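Local coordinates for NAD-dependent epimerase/dehydratase domain-containing protein (Ruegeria pomeroyi DSS-3, PDB 3IUS), which is of unknown function but probably binds a nicotinamide dinucleotide through a Rossmann-type fold, like related epimerases, dehydratases and atypical short-chain dehydrogenases, at residues H13-A17 against I154-R159; I170-K175 against L230-F236; Q178-I183 against D209-P215; D217-A222 against Y273-E278. One frame throughout, in Å; residues are numbered along the deposited sequence.

Contact 1. Residues H13-A17 against I154-R159; sequences HGYTA and IYGPGR
Y15 and R159 run past each other in opposite directions, and the guanidinium lies flat on one face of the tyrosine ring. Their planes differ by 23°, and R159 CZ sits 4.1 Å from the centroid of the Y15 ring, which makes this a stacked cation-pi pair. A bend at chi3 (-69°) in an otherwise extended arginine chain brings its flat head over the ring, while R159 NH2 reaches back to Y15 CB at 3.5 Å. At the ring edge, Y15 OH donates to P157 O over 2.6 Å, approaching from above the carbonyl plane. A tyrosine suits this place because it offers both a face for the cation and a hydroxyl for the turn. Y15 stands near the start of helix 15-24, just after the glycine-rich turn that leads from strand 7-11; G14 and A17 fit the GxGxxA pattern by which Rossmann folds commonly bind a dinucleotide. The partner is a type II turn, G156 to R159, at the end of strand 146-155. Glycine suits position 156, whose backbone angles would jam a side chain against the preceding carbonyl, and position 158, where phi is positive. I154 comes two residues before G156 on that strand: its CG2 meets the ring edge at Y15 CE2, 4.0 Å away, and its CD1 comes within 3.4 Å of T16 OG1. I188 of helix 185-197 also packs on both I154 and T16.

Contact 2. Residues I170-K175 against L230-F236; sequences IRRIIK and LPPAVDF
R172 holds its guanidinium between L230 CD1 over one face and A233 CB over the other, while its NE and NH2 grip a single acceptor, P231 O, at 2.7 and 2.9 Å. Both nitrogens have that oxygen in the guanidinium plane, so the flat group is fixed in rotation by its edge as well as its faces. Arginine suits the place, since its head can pack on carbon and still satisfy a carbonyl left beside two prolines. Behind it the backbones pair as short parallel strands: R172 N donates to P232 O at 2.9 Å, V234 N to R172 O at 2.8 Å, and I174 N to V234 O at 2.9 Å. F236 N extends the pairing to I174 O. Beyond the strands, K175 lies alongside F236, its chain bent at chi2 (86°) to lay CD over the ring face, 3.7 Å from the F236 centroid, a CH-pi contact; K175 NZ goes on to Y249 O. On the sheet face opposite R172 and A233, I173 lies beside V234, in the conformer described, and packs against A239. The pair of strands 172-174 and 233-235 forms a small surface sheet, backed by helix 215-226 through Q216 and I219 against R172 and A220 against L230.

Contact 3. Residues Q178-I183 against D209-P215; sequences QVFSRI and DDEPVPP
F180 and V213 form a single antiparallel bridge, a hydrogen-bonded pair, where the chain entering strand 182-184 of the Rossmann sheet meets the loop before helix 215-226. F180 N donates to V213 O at 2.7 Å, and V213 N returns a bond to F180 O at 3.1 Å. Farther along, P215 has no N-H to offer Q178 O, and E211 N is taken by D209 OD1, consistent with the pairing ending at one bridge. Along the F180 side chain, CB stands near V213 O; then, with CG beside the backbone N (chi1 -71°), CD2 and CE2 each come within 3.5 Å of P215 CG, the two side chains crossing at about a right angle. Q178 CG covers part of one ring face, and Y249 meets the ring edge-to-face. V179 CG2 and P212 CB pack alongside each other, 3.9 Å apart, as apolar residues suit a partly buried site that R254 also packs against. Farther on, D209 N donates to R182 O at 2.9 Å. The aspartate also shapes its own loop: the E211 bond to OD1 makes an Asx turn, met from above the carboxylate plane. A water links the two segments, 2.9 Å from R182 N and 2.6 Å from D209 OD1.

Contact 4. Residues D217-A222 against Y273-E278; sequences DVIAYA and YRVGLE
A single knob-into-hole contact joins helix 215-226 to helix 273-282: Y221 is the knob, seated among Y273, R274, L277 and E278. The short segments' axes run 10.5 Å apart at closest and cross at -38°. With its ring swung anti to the backbone N (chi1 -165°), Y221 reaches across to the second helix, where R274 CG lies over its face, 3.8 Å from the ring centroid, in a CH-pi contact. L277 CD2 meets the ring edge at Y221 CD2. The Y273 ring is turned 82° to that of Y221, and its CE1 touches Y221 CB at 3.8 Å. Long aliphatic stems suit the hole because R274 can offer its CG to the tyrosine and still send its guanidinium on to a salt bridge with E211. One turn away, V218 CG1 packs at 3.9 Å on L277 CD2, for which the small A222 leaves room, its CB 4.2 Å from that L277 CD2. At the polar end a water joins D217 OD2, 2.9 Å away, to Y273 OH, 2.7 Å away. Strand 182-184 lies against both helices, with R182 packing on V218, Y273 and L277, while Y155, at the end of strand 146-155, touches L277.

How the contacts relate
From the N terminus, contact 1 closes first, bringing the start of helix 15-24 to the end of strand 146-155 across 136 intervening residues. The other three all come later in the chain. Contact 2 opens at 170-175 and does not close until 230-236; contact 3, joining 178-183 to 209-215, lies wholly within that span. Contact 4 opens at 217-222, before contact 2 has closed, and ends at 273-278, so contacts 2 and 4 cross. The interlacing ties the peripheral strand pair to helix 215-226, and that helix to the C-terminal helix 273-282. The Rossmann sheet is reached through neighbouring strands 146-155 and 182-184, which join contact 1 to contact 3.

Contact 1. Residues H13-A17 against I154-R159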
loop_
_atom_site.group_PDB
_atom_site.type_symbol
_atom_site.label_atom_id
_atom_site.label_comp_id
_atom_site.label_asym_id
_atom_site.label_seq_id
_atom_site.Cartn_x
_atom_site.Cartn_y
_atom_site.Cartn_z
ATOM N N HIS A 13 2.019 6.752 -10.060
ATOM C CA HIS A 13 1.449 7.717 -9.129
ATOM C C HIS A 13 -0.063 7.544 -9.033
ATOM O O HIS A 13 -0.818 8.242 -9.709
ATOM C CB HIS A 13 1.766 9.127 -9.613
ATOM C CG HIS A 13 1.539 10.191 -8.585
ATOM N ND1 HIS A 13 2.455 10.475 -7.594
ATOM C CD2 HIS A 13 0.515 11.060 -8.411
ATOM C CE1 HIS A 13 1.998 11.463 -6.846
ATOM N NE2 HIS A 13 0.823 11.837 -7.320
ATOM N N GLY A 14 -0.499 6.619 -8.183
ATOM C CA GLY A 14 -1.912 6.299 -8.069
ATOM C C GLY A 14 -2.541 6.747 -6.762
ATOM O O GLY A 14 -2.151 7.758 -6.186
ATOM N N TYR A 15 -3.515 5.973 -6.299
ATOM C CA TYR A 15 -4.306 6.314 -5.122
ATOM C C TYR A 15 -3.461 6.765 -3.929
ATOM O O TYR A 15 -3.669 7.853 -3.391
ATOM C CB TYR A 15 -5.206 5.134 -4.737
ATOM C CG TYR A 15 -6.162 5.441 -3.606
ATOM C CD1 TYR A 15 -7.311 6.193 -3.826
ATOM C CD2 TYR A 15 -5.914 4.978 -2.324
ATOM C CE1 TYR A 15 -8.184 6.480 -2.787
ATOM C CE2 TYR A 15 -6.776 5.259 -1.282
ATOM C CZ TYR A 15 -7.909 6.006 -1.517
ATOM O OH TYR A 15 -8.762 6.281 -0.474
ATOM N N THR A 16 -2.505 5.929 -3.534
ATOM C CA THR A 16 -1.664 6.203 -2.372
ATOM C C THR A 16 -0.720 7.382 -2.590
ATOM O O THR A 16 -0.671 8.301 -1.775
ATOM C CB THR A 16 -0.850 4.956 -1.970
ATOM O OG1 THR A 16 -1.744 3.940 -1.502
ATOM C CG2 THR A 16 0.155 5.284 -0.873
ATOM N N ALA A 17 0.033 7.350 -3.683
ATOM C CA ALA A 17 1.021 8.391 -3.963
ATOM C C ALA A 17 0.386 9.781 -4.107
ATOM O O ALA A 17 1.011 10.789 -3.794
ATOM C CB ALA A 17 1.826 8.032 -5.211
ATOM N N ILE A 154 -5.452 -1.445 1.588
ATOM C CA ILE A 154 -5.649 0.000 1.639
ATOM C C ILE A 154 -7.120 0.416 1.605
ATOM O O ILE A 154 -7.910 -0.113 0.818
ATOM C CB ILE A 154 -4.902 0.697 0.485
ATOM C CG1 ILE A 154 -3.419 0.306 0.500
ATOM C CG2 ILE A 154 -5.063 2.209 0.581
ATOM C CD1 ILE A 154 -2.668 0.734 -0.736
ATOM N N TYR A 155 -7.480 1.363 2.466
ATOM C CA TYR A 155 -8.798 1.987 2.405
ATOM C C TYR A 155 -8.707 3.478 2.705
ATOM O O TYR A 155 -7.681 3.971 3.184
ATOM C CB TYR A 155 -9.809 1.281 3.320
ATOM C CG TYR A 155 -9.735 1.643 4.798
ATOM C CD1 TYR A 155 -10.749 2.377 5.405
ATOM C CD2 TYR A 155 -8.663 1.231 5.592
ATOM C CE1 TYR A 155 -10.698 2.698 6.756
ATOM C CE2 TYR A 155 -8.604 1.550 6.949
ATOM C CZ TYR A 155 -9.621 2.291 7.522
ATOM O OH TYR A 155 -9.578 2.604 8.866
ATOM N N GLY A 156 -9.777 4.198 2.402
ATOM C CA GLY A 156 -9.770 5.642 2.524
ATOM C C GLY A 156 -10.865 6.296 1.704
ATOM O O GLY A 156 -11.761 5.618 1.196
ATOM N N PRO A 157 -10.805 7.627 1.569
ATOM C CA PRO A 157 -11.823 8.347 0.798
ATOM C C PRO A 157 -11.885 7.794 -0.618
ATOM O O PRO A 157 -10.841 7.617 -1.241
ATOM C CB PRO A 157 -11.294 9.784 0.777
ATOM C CG PRO A 157 -10.385 9.881 1.954
ATOM C CD PRO A 157 -9.758 8.524 2.088
ATOM N N GLY A 158 -13.084 7.508 -1.112
ATOM C CA GLY A 158 -13.237 7.002 -2.463
ATOM C C GLY A 158 -12.939 5.520 -2.547
ATOM O O GLY A 158 -13.240 4.874 -3.548
ATOM N N ARG A 159 -12.336 4.977 -1.496
ATOM C CA ARG A 159 -12.103 3.541 -1.425
ATOM C C ARG A 159 -12.612 2.988 -0.096
ATOM O O ARG A 159 -11.849 2.446 0.707
ATOM C CB ARG A 159 -10.624 3.215 -1.634
ATOM C CG ARG A 159 -10.352 1.736 -1.863
ATOM C CD ARG A 159 -8.932 1.498 -2.343
ATOM N NE ARG A 159 -8.720 2.001 -3.698
ATOM C CZ ARG A 159 -7.536 2.036 -4.297
ATOM N NH1 ARG A 159 -6.462 1.601 -3.653
ATOM N NH2 ARG A 159 -7.423 2.510 -5.531
#

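Contact 2. Residues I170-K175 against L230-F236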
loop_
_atom_site.group_PDB
_atom_site.type_symbol
_atom_site.label_atom_id
_atom_site.label_comp_id
_atom_site.label_asym_id
_atom_site.label_seq_id
_atom_site.Cartn_x
_atom_site.Cartn_y
_atom_site.Cartn_z
ATOM N N ILE A 170 -24.132 -8.282 -2.221
ATOM C CA ILE A 170 -23.078 -8.236 -1.210
ATOM C C ILE A 170 -23.256 -9.374 -0.213
ATOM O O ILE A 170 -24.364 -9.638 0.257
ATOM C CB ILE A 170 -23.062 -6.896 -0.447
ATOM C CG1 ILE A 170 -24.491 -6.408 -0.200
ATOM C CG2 ILE A 170 -22.265 -5.855 -1.214
ATOM C CD1 ILE A 170 -24.576 -5.158 0.653
ATOM N N ARG A 171 -22.160 -10.047 0.106
ATOM C CA ARG A 171 -22.213 -11.184 1.010
ATOM C C ARG A 171 -20.994 -11.190 1.917
ATOM O O ARG A 171 -19.925 -10.712 1.539
ATOM C CB ARG A 171 -22.303 -12.487 0.212
ATOM C CG ARG A 171 -21.330 -12.559 -0.954
ATOM C CD ARG A 171 -21.982 -13.151 -2.198
ATOM N NE ARG A 171 -22.072 -14.609 -2.166
ATOM C CZ ARG A 171 -21.096 -15.428 -2.548
ATOM N NH1 ARG A 171 -19.940 -14.931 -2.979
ATOM N NH2 ARG A 171 -21.269 -16.743 -2.493
ATOM N N ARG A 172 -21.166 -11.713 3.124
ATOM C CA ARG A 172 -20.055 -11.825 4.057
ATOM C C ARG A 172 -19.499 -13.242 4.013
ATOM O O ARG A 172 -20.184 -14.197 4.377
ATOM C CB ARG A 172 -20.497 -11.441 5.474
ATOM C CG ARG A 172 -20.819 -9.957 5.639
ATOM C CD ARG A 172 -21.306 -9.621 7.042
ATOM N NE ARG A 172 -22.543 -10.332 7.360
ATOM C CZ ARG A 172 -22.683 -11.156 8.392
ATOM N NH1 ARG A 172 -21.666 -11.355 9.223
ATOM N NH2 ARG A 172 -23.843 -11.764 8.602
ATOM N N ILE A 173 -18.260 -13.379 3.547
ATOM C CA ILE A 173 -17.613 -14.683 3.469
ATOM C C ILE A 173 -16.987 -15.036 4.810
ATOM O O ILE A 173 -16.132 -14.303 5.319
ATOM C CB ILE A 173 -16.507 -14.707 2.394
ATOM C CG1 ILE A 173 -17.038 -14.198 1.052
ATOM C CG2 ILE A 173 -15.913 -16.100 2.268
ATOM C CD1 ILE A 173 -18.185 -15.009 0.495
ATOM N N ILE A 174 -17.391 -16.172 5.370
ATOM C CA ILE A 174 -16.914 -16.591 6.686
ATOM C C ILE A 174 -15.866 -17.707 6.627
ATOM O O ILE A 174 -16.191 -18.858 6.382
ATOM C CB ILE A 174 -18.087 -17.045 7.580
ATOM C CG1 ILE A 174 -19.213 -16.015 7.548
ATOM C CG2 ILE A 174 -17.616 -17.275 9.011
ATOM C CD1 ILE A 174 -18.798 -14.664 8.078
ATOM N N LYS A 175 -14.597 -17.362 6.847
ATOM C CA LYS A 175 -13.552 -18.366 6.984
ATOM C C LYS A 175 -13.127 -18.367 8.446
ATOM O O LYS A 175 -12.692 -17.334 8.962
ATOM C CB LYS A 175 -12.343 -18.009 6.114
ATOM C CG LYS A 175 -11.139 -18.923 6.306
ATOM C CD LYS A 175 -11.228 -20.147 5.419
ATOM C CE LYS A 175 -10.070 -21.101 5.659
ATOM N NZ LYS A 175 -8.747 -20.484 5.403
ATOM N N LEU A 230 -27.845 -6.225 8.281
ATOM C CA LEU A 230 -26.620 -7.008 8.204
ATOM C C LEU A 230 -26.676 -7.928 6.986
ATOM O O LEU A 230 -27.554 -8.788 6.893
ATOM C CB LEU A 230 -26.451 -7.826 9.485
ATOM C CG LEU A 230 -25.303 -8.830 9.565
ATOM C CD1 LEU A 230 -23.962 -8.111 9.498
ATOM C CD2 LEU A 230 -25.413 -9.651 10.842
ATOM N N PRO A 231 -25.752 -7.735 6.034
ATOM C CA PRO A 231 -25.700 -8.598 4.850
ATOM C C PRO A 231 -25.588 -10.068 5.248
ATOM O O PRO A 231 -24.991 -10.377 6.282
ATOM C CB PRO A 231 -24.420 -8.143 4.141
ATOM C CG PRO A 231 -24.218 -6.741 4.607
ATOM C CD PRO A 231 -24.697 -6.704 6.020
ATOM N N PRO A 232 -26.164 -10.970 4.437
ATOM C CA PRO A 232 -26.134 -12.407 4.740
ATOM C C PRO A 232 -24.718 -12.971 4.698
ATOM O O PRO A 232 -23.883 -12.491 3.928
ATOM C CB PRO A 232 -26.969 -13.022 3.617
ATOM C CG PRO A 232 -26.906 -12.039 2.505
ATOM C CD PRO A 232 -26.780 -10.683 3.129
ATOM N N ALA A 233 -24.460 -13.984 5.517
ATOM C CA ALA A 233 -23.156 -14.631 5.540
ATOM C C ALA A 233 -23.187 -15.964 4.793
ATOM O O ALA A 233 -24.216 -16.640 4.731
ATOM C CB ALA A 233 -22.685 -14.832 6.974
ATOM N N VAL A 234 -22.054 -16.320 4.203
ATOM C CA VAL A 234 -21.900 -17.602 3.530
ATOM C C VAL A 234 -20.574 -18.223 3.940
ATOM O O VAL A 234 -19.553 -17.527 3.997
ATOM C CB VAL A 234 -21.944 -17.444 1.999
ATOM C CG1 VAL A 234 -21.096 -16.259 1.560
ATOM C CG2 VAL A 234 -21.484 -18.722 1.315
ATOM N N ASP A 235 -20.591 -19.521 4.234
ATOM C CA ASP A 235 -19.375 -20.213 4.646
ATOM C C ASP A 235 -18.367 -20.241 3.509
ATOM O O ASP A 235 -18.709 -20.507 2.360
ATOM C CB ASP A 235 -19.679 -21.639 5.112
ATOM C CG ASP A 235 -20.215 -21.692 6.533
ATOM O OD1 ASP A 235 -20.727 -22.760 6.929
ATOM O OD2 ASP A 235 -20.114 -20.676 7.259
ATOM N N PHE A 236 -17.114 -19.959 3.843
ATOM C CA PHE A 236 -16.040 -19.933 2.865
ATOM C C PHE A 236 -16.049 -21.149 1.933
ATOM O O PHE A 236 -15.945 -21.006 0.716
ATOM C CB PHE A 236 -14.697 -19.815 3.590
ATOM C CG PHE A 236 -13.518 -20.175 2.746
ATOM C CD1 PHE A 236 -12.889 -21.396 2.905
ATOM C CD2 PHE A 236 -13.037 -19.294 1.792
ATOM C CE1 PHE A 236 -11.796 -21.735 2.134
ATOM C CE2 PHE A 236 -11.943 -19.627 1.016
ATOM C CZ PHE A 236 -11.321 -20.851 1.187
#

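Contact 3. Residues Q178-I183 against D209-P215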
loop_
_atom_site.group_PDB
_atom_site.type_symbol
_atom_site.label_atom_id
_atom_site.label_comp_id
_atom_site.label_asym_id
_atom_site.label_seq_id
_atom_site.Cartn_x
_atom_site.Cartn_y
_atom_site.Cartn_z
ATOM N N GLN A 178 -10.168 -16.396 10.218
ATOM C CA GLN A 178 -9.583 -15.471 9.244
ATOM C C GLN A 178 -9.626 -14.010 9.683
ATOM O O GLN A 178 -10.654 -13.504 10.098
ATOM C CB GLN A 178 -10.266 -15.604 7.883
ATOM C CG GLN A 178 -9.621 -14.755 6.802
ATOM C CD GLN A 178 -8.337 -15.363 6.286
ATOM O OE1 GLN A 178 -8.288 -16.542 5.957
ATOM N NE2 GLN A 178 -7.286 -14.560 6.219
ATOM N N VAL A 179 -8.487 -13.339 9.594
ATOM C CA VAL A 179 -8.464 -11.898 9.758
ATOM C C VAL A 179 -7.678 -11.294 8.598
ATOM O O VAL A 179 -6.830 -11.966 7.997
ATOM C CB VAL A 179 -7.816 -11.497 11.091
ATOM C CG1 VAL A 179 -8.607 -12.052 12.265
ATOM C CG2 VAL A 179 -6.377 -11.987 11.140
ATOM N N PHE A 180 -7.966 -10.035 8.275
ATOM C CA PHE A 180 -7.185 -9.302 7.282
ATOM C C PHE A 180 -6.561 -8.045 7.881
ATOM O O PHE A 180 -7.103 -7.448 8.806
ATOM C CB PHE A 180 -8.038 -8.923 6.072
ATOM C CG PHE A 180 -8.416 -10.087 5.209
ATOM C CD1 PHE A 180 -7.495 -11.077 4.913
ATOM C CD2 PHE A 180 -9.686 -10.175 4.667
ATOM C CE1 PHE A 180 -7.840 -12.147 4.106
ATOM C CE2 PHE A 180 -10.038 -11.242 3.859
ATOM C CZ PHE A 180 -9.115 -12.230 3.583
ATOM N N SER A 181 -5.407 -7.646 7.362
ATOM C CA SER A 181 -4.809 -6.410 7.813
ATOM C C SER A 181 -5.266 -5.252 6.941
ATOM O O SER A 181 -5.381 -5.385 5.717
ATOM C CB SER A 181 -3.283 -6.504 7.766
ATOM O OG SER A 181 -2.845 -7.695 8.380
ATOM N N ARG A 182 -5.507 -4.112 7.582
ATOM C CA ARG A 182 -5.910 -2.896 6.888
ATOM C C ARG A 182 -5.047 -1.701 7.271
ATOM O O ARG A 182 -4.503 -1.646 8.371
ATOM C CB ARG A 182 -7.355 -2.544 7.231
ATOM C CG ARG A 182 -8.282 -3.721 7.406
ATOM C CD ARG A 182 -9.715 -3.227 7.474
ATOM N NE ARG A 182 -10.038 -2.414 6.305
ATOM C CZ ARG A 182 -10.973 -1.467 6.274
ATOM N NH1 ARG A 182 -11.695 -1.192 7.352
ATOM N NH2 ARG A 182 -11.181 -0.785 5.161
ATOM N N ILE A 183 -4.981 -0.723 6.371
ATOM C CA ILE A 183 -4.336 0.556 6.642
ATOM C C ILE A 183 -5.056 1.698 5.917
ATOM O O ILE A 183 -5.422 1.566 4.753
ATOM C CB ILE A 183 -2.847 0.527 6.235
ATOM C CG1 ILE A 183 -2.127 1.791 6.714
ATOM C CG2 ILE A 183 -2.697 0.349 4.723
ATOM C CD1 ILE A 183 -1.928 1.861 8.210
ATOM N N ASP A 209 -2.648 -1.096 10.464
ATOM C CA ASP A 209 -3.167 -0.562 11.714
ATOM C C ASP A 209 -3.074 -1.566 12.871
ATOM O O ASP A 209 -2.438 -2.616 12.749
ATOM C CB ASP A 209 -4.587 -0.003 11.535
ATOM C CG ASP A 209 -5.630 -1.080 11.397
ATOM O OD1 ASP A 209 -5.335 -2.257 11.708
ATOM O OD2 ASP A 209 -6.763 -0.741 10.988
ATOM N N ASP A 210 -3.704 -1.226 13.991
ATOM C CA ASP A 210 -3.529 -1.963 15.238
ATOM C C ASP A 210 -4.412 -3.193 15.394
ATOM O O ASP A 210 -4.222 -3.980 16.322
ATOM C CB ASP A 210 -3.779 -1.038 16.429
ATOM C CG ASP A 210 -2.651 -0.055 16.648
ATOM O OD1 ASP A 210 -1.593 -0.227 16.018
ATOM O OD2 ASP A 210 -2.832 0.885 17.445
ATOM N N GLU A 211 -5.381 -3.360 14.503
ATOM C CA GLU A 211 -6.414 -4.359 14.737
ATOM C C GLU A 211 -6.712 -5.250 13.533
ATOM O O GLU A 211 -7.567 -4.926 12.700
ATOM C CB GLU A 211 -7.694 -3.686 15.231
ATOM C CG GLU A 211 -8.802 -4.660 15.568
ATOM C CD GLU A 211 -9.956 -4.005 16.301
ATOM O OE1 GLU A 211 -9.796 -2.863 16.775
ATOM O OE2 GLU A 211 -11.026 -4.640 16.407
ATOM N N PRO A 212 -5.987 -6.375 13.431
ATOM C CA PRO A 212 -6.351 -7.408 12.462
ATOM C C PRO A 212 -7.824 -7.714 12.635
ATOM O O PRO A 212 -8.272 -7.896 13.766
ATOM C CB PRO A 212 -5.515 -8.598 12.908
ATOM C CG PRO A 212 -4.279 -7.970 13.480
ATOM C CD PRO A 212 -4.715 -6.679 14.117
ATOM N N VAL A 213 -8.554 -7.765 11.537
ATOM C CA VAL A 213 -10.002 -7.848 11.630
ATOM C C VAL A 213 -10.581 -8.835 10.628
ATOM O O VAL A 213 -10.155 -8.891 9.480
ATOM C CB VAL A 213 -10.640 -6.446 11.454
ATOM C CG1 VAL A 213 -10.286 -5.847 10.096
ATOM C CG2 VAL A 213 -12.149 -6.514 11.626
ATOM N N PRO A 214 -11.555 -9.638 11.069
ATOM C CA PRO A 214 -12.289 -10.491 10.131
ATOM C C PRO A 214 -12.996 -9.609 9.105
ATOM O O PRO A 214 -13.672 -8.659 9.499
ATOM C CB PRO A 214 -13.318 -11.188 11.028
ATOM C CG PRO A 214 -12.712 -11.147 12.404
ATOM C CD PRO A 214 -11.979 -9.838 12.463
ATOM N N PRO A 215 -12.825 -9.905 7.805
ATOM C CA PRO A 215 -13.374 -9.075 6.730
ATOM C C PRO A 215 -14.881 -8.892 6.892
ATOM O O PRO A 215 -15.414 -7.836 6.564
ATOM C CB PRO A 215 -13.067 -9.898 5.468
ATOM C CG PRO A 215 -12.778 -11.295 5.982
ATOM C CD PRO A 215 -12.065 -11.042 7.260
HETATM O O HOH W 1 -5.762 -4.437 10.404
#

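Contact 4. Residues D217-A222 against Y273-E278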
loop_
_atom_site.group_PDB
_atom_site.type_symbol
_atom_site.label_atom_id
_atom_site.label_comp_id
_atom_site.label_asym_id
_atom_site.label_seq_id
_atom_site.Cartn_x
_atom_site.Cartn_y
_atom_site.Cartn_z
ATOM N N ASP A 217 -16.499 -8.447 9.510
ATOM C CA ASP A 217 -16.793 -7.474 10.558
ATOM C C ASP A 217 -16.764 -6.056 9.999
ATOM O O ASP A 217 -17.469 -5.175 10.479
ATOM C CB ASP A 217 -15.789 -7.593 11.709
ATOM C CG ASP A 217 -16.043 -8.804 12.593
ATOM O OD1 ASP A 217 -16.980 -9.582 12.312
ATOM O OD2 ASP A 217 -15.307 -8.964 13.584
ATOM N N VAL A 218 -15.921 -5.827 9.000
ATOM C CA VAL A 218 -15.853 -4.506 8.397
ATOM C C VAL A 218 -17.158 -4.213 7.671
ATOM O O VAL A 218 -17.791 -3.171 7.879
ATOM C CB VAL A 218 -14.672 -4.387 7.443
ATOM C CG1 VAL A 218 -14.625 -2.993 6.837
ATOM C CG2 VAL A 218 -13.386 -4.678 8.191
ATOM N N ILE A 219 -17.549 -5.154 6.822
ATOM C CA ILE A 219 -18.819 -5.097 6.109
ATOM C C ILE A 219 -19.977 -4.897 7.082
ATOM O O ILE A 219 -20.848 -4.047 6.869
ATOM C CB ILE A 219 -19.027 -6.393 5.308
ATOM C CG1 ILE A 219 -18.043 -6.458 4.138
ATOM C CG2 ILE A 219 -20.479 -6.519 4.833
ATOM C CD1 ILE A 219 -18.067 -7.771 3.382
ATOM N N ALA A 220 -19.988 -5.680 8.156
ATOM C CA ALA A 220 -21.039 -5.553 9.157
ATOM C C ALA A 220 -21.078 -4.154 9.772
ATOM O O ALA A 220 -22.138 -3.577 9.952
ATOM C CB ALA A 220 -20.870 -6.610 10.247
ATOM N N TYR A 221 -19.910 -3.607 10.100
ATOM C CA TYR A 221 -19.868 -2.312 10.773
ATOM C C TYR A 221 -20.315 -1.177 9.855
ATOM O O TYR A 221 -20.969 -0.231 10.298
ATOM C CB TYR A 221 -18.469 -2.024 11.342
ATOM C CG TYR A 221 -18.476 -0.885 12.334
ATOM C CD1 TYR A 221 -19.295 -0.927 13.460
ATOM C CD2 TYR A 221 -17.675 0.238 12.149
ATOM C CE1 TYR A 221 -19.314 0.112 14.369
ATOM C CE2 TYR A 221 -17.691 1.281 13.052
ATOM C CZ TYR A 221 -18.504 1.210 14.164
ATOM O OH TYR A 221 -18.522 2.246 15.067
ATOM N N ALA A 222 -19.963 -1.273 8.579
ATOM C CA ALA A 222 -20.377 -0.278 7.600
ATOM C C ALA A 222 -21.907 -0.277 7.510
ATOM O O ALA A 222 -22.540 0.776 7.491
ATOM C CB ALA A 222 -19.760 -0.579 6.244
ATOM N N TYR A 273 -10.363 -0.115 12.206
ATOM C CA TYR A 273 -11.365 0.044 11.154
ATOM C C TYR A 273 -12.605 0.781 11.638
ATOM O O TYR A 273 -13.283 1.434 10.850
ATOM C CB TYR A 273 -11.769 -1.316 10.560
ATOM C CG TYR A 273 -12.654 -2.141 11.462
ATOM C CD1 TYR A 273 -14.027 -2.210 11.256
ATOM C CD2 TYR A 273 -12.121 -2.854 12.520
ATOM C CE1 TYR A 273 -14.834 -2.963 12.086
ATOM C CE2 TYR A 273 -12.916 -3.602 13.352
ATOM C CZ TYR A 273 -14.273 -3.654 13.131
ATOM O OH TYR A 273 -15.052 -4.402 13.972
ATOM N N ARG A 274 -12.911 0.668 12.927
ATOM C CA ARG A 274 -14.091 1.337 13.465
ATOM C C ARG A 274 -13.945 2.854 13.452
ATOM O O ARG A 274 -14.862 3.553 13.046
ATOM C CB ARG A 274 -14.465 0.819 14.861
ATOM C CG ARG A 274 -15.093 -0.587 14.848
ATOM C CD ARG A 274 -15.452 -1.073 16.250
ATOM N NE ARG A 274 -14.325 -0.960 17.178
ATOM C CZ ARG A 274 -13.304 -1.813 17.220
ATOM N NH1 ARG A 274 -13.268 -2.838 16.382
ATOM N NH2 ARG A 274 -12.319 -1.638 18.093
ATOM N N VAL A 275 -12.796 3.373 13.882
ATOM C CA VAL A 275 -12.608 4.822 13.862
ATOM C C VAL A 275 -12.398 5.323 12.435
ATOM O O VAL A 275 -12.844 6.419 12.080
ATOM C CB VAL A 275 -11.455 5.288 14.783
ATOM C CG1 VAL A 275 -11.888 5.214 16.245
ATOM C CG2 VAL A 275 -10.228 4.457 14.554
ATOM N N GLY A 276 -11.731 4.512 11.618
ATOM C CA GLY A 276 -11.555 4.835 10.213
ATOM C C GLY A 276 -12.889 4.905 9.480
ATOM O O GLY A 276 -13.151 5.837 8.717
ATOM N N LEU A 277 -13.735 3.912 9.710
ATOM C CA LEU A 277 -15.041 3.859 9.052
ATOM C C LEU A 277 -15.989 4.978 9.479
ATOM O O LEU A 277 -16.746 5.508 8.660
ATOM C CB LEU A 277 -15.712 2.494 9.258
ATOM C CG LEU A 277 -15.630 1.512 8.085
ATOM C CD1 LEU A 277 -14.205 1.349 7.646
ATOM C CD2 LEU A 277 -16.246 0.152 8.420
ATOM N N GLU A 278 -15.971 5.319 10.762
ATOM C CA GLU A 278 -16.818 6.392 11.258
ATOM C C GLU A 278 -16.441 7.720 10.603
ATOM O O GLU A 278 -17.311 8.499 10.224
ATOM C CB GLU A 278 -16.739 6.480 12.781
ATOM C CG GLU A 278 -17.132 5.182 13.468
ATOM C CD GLU A 278 -17.068 5.263 14.980
ATOM O OE1 GLU A 278 -17.999 5.841 15.582
ATOM O OE2 GLU A 278 -16.095 4.736 15.562
HETATM O O HOH W 2 -14.034 -6.687 14.855
#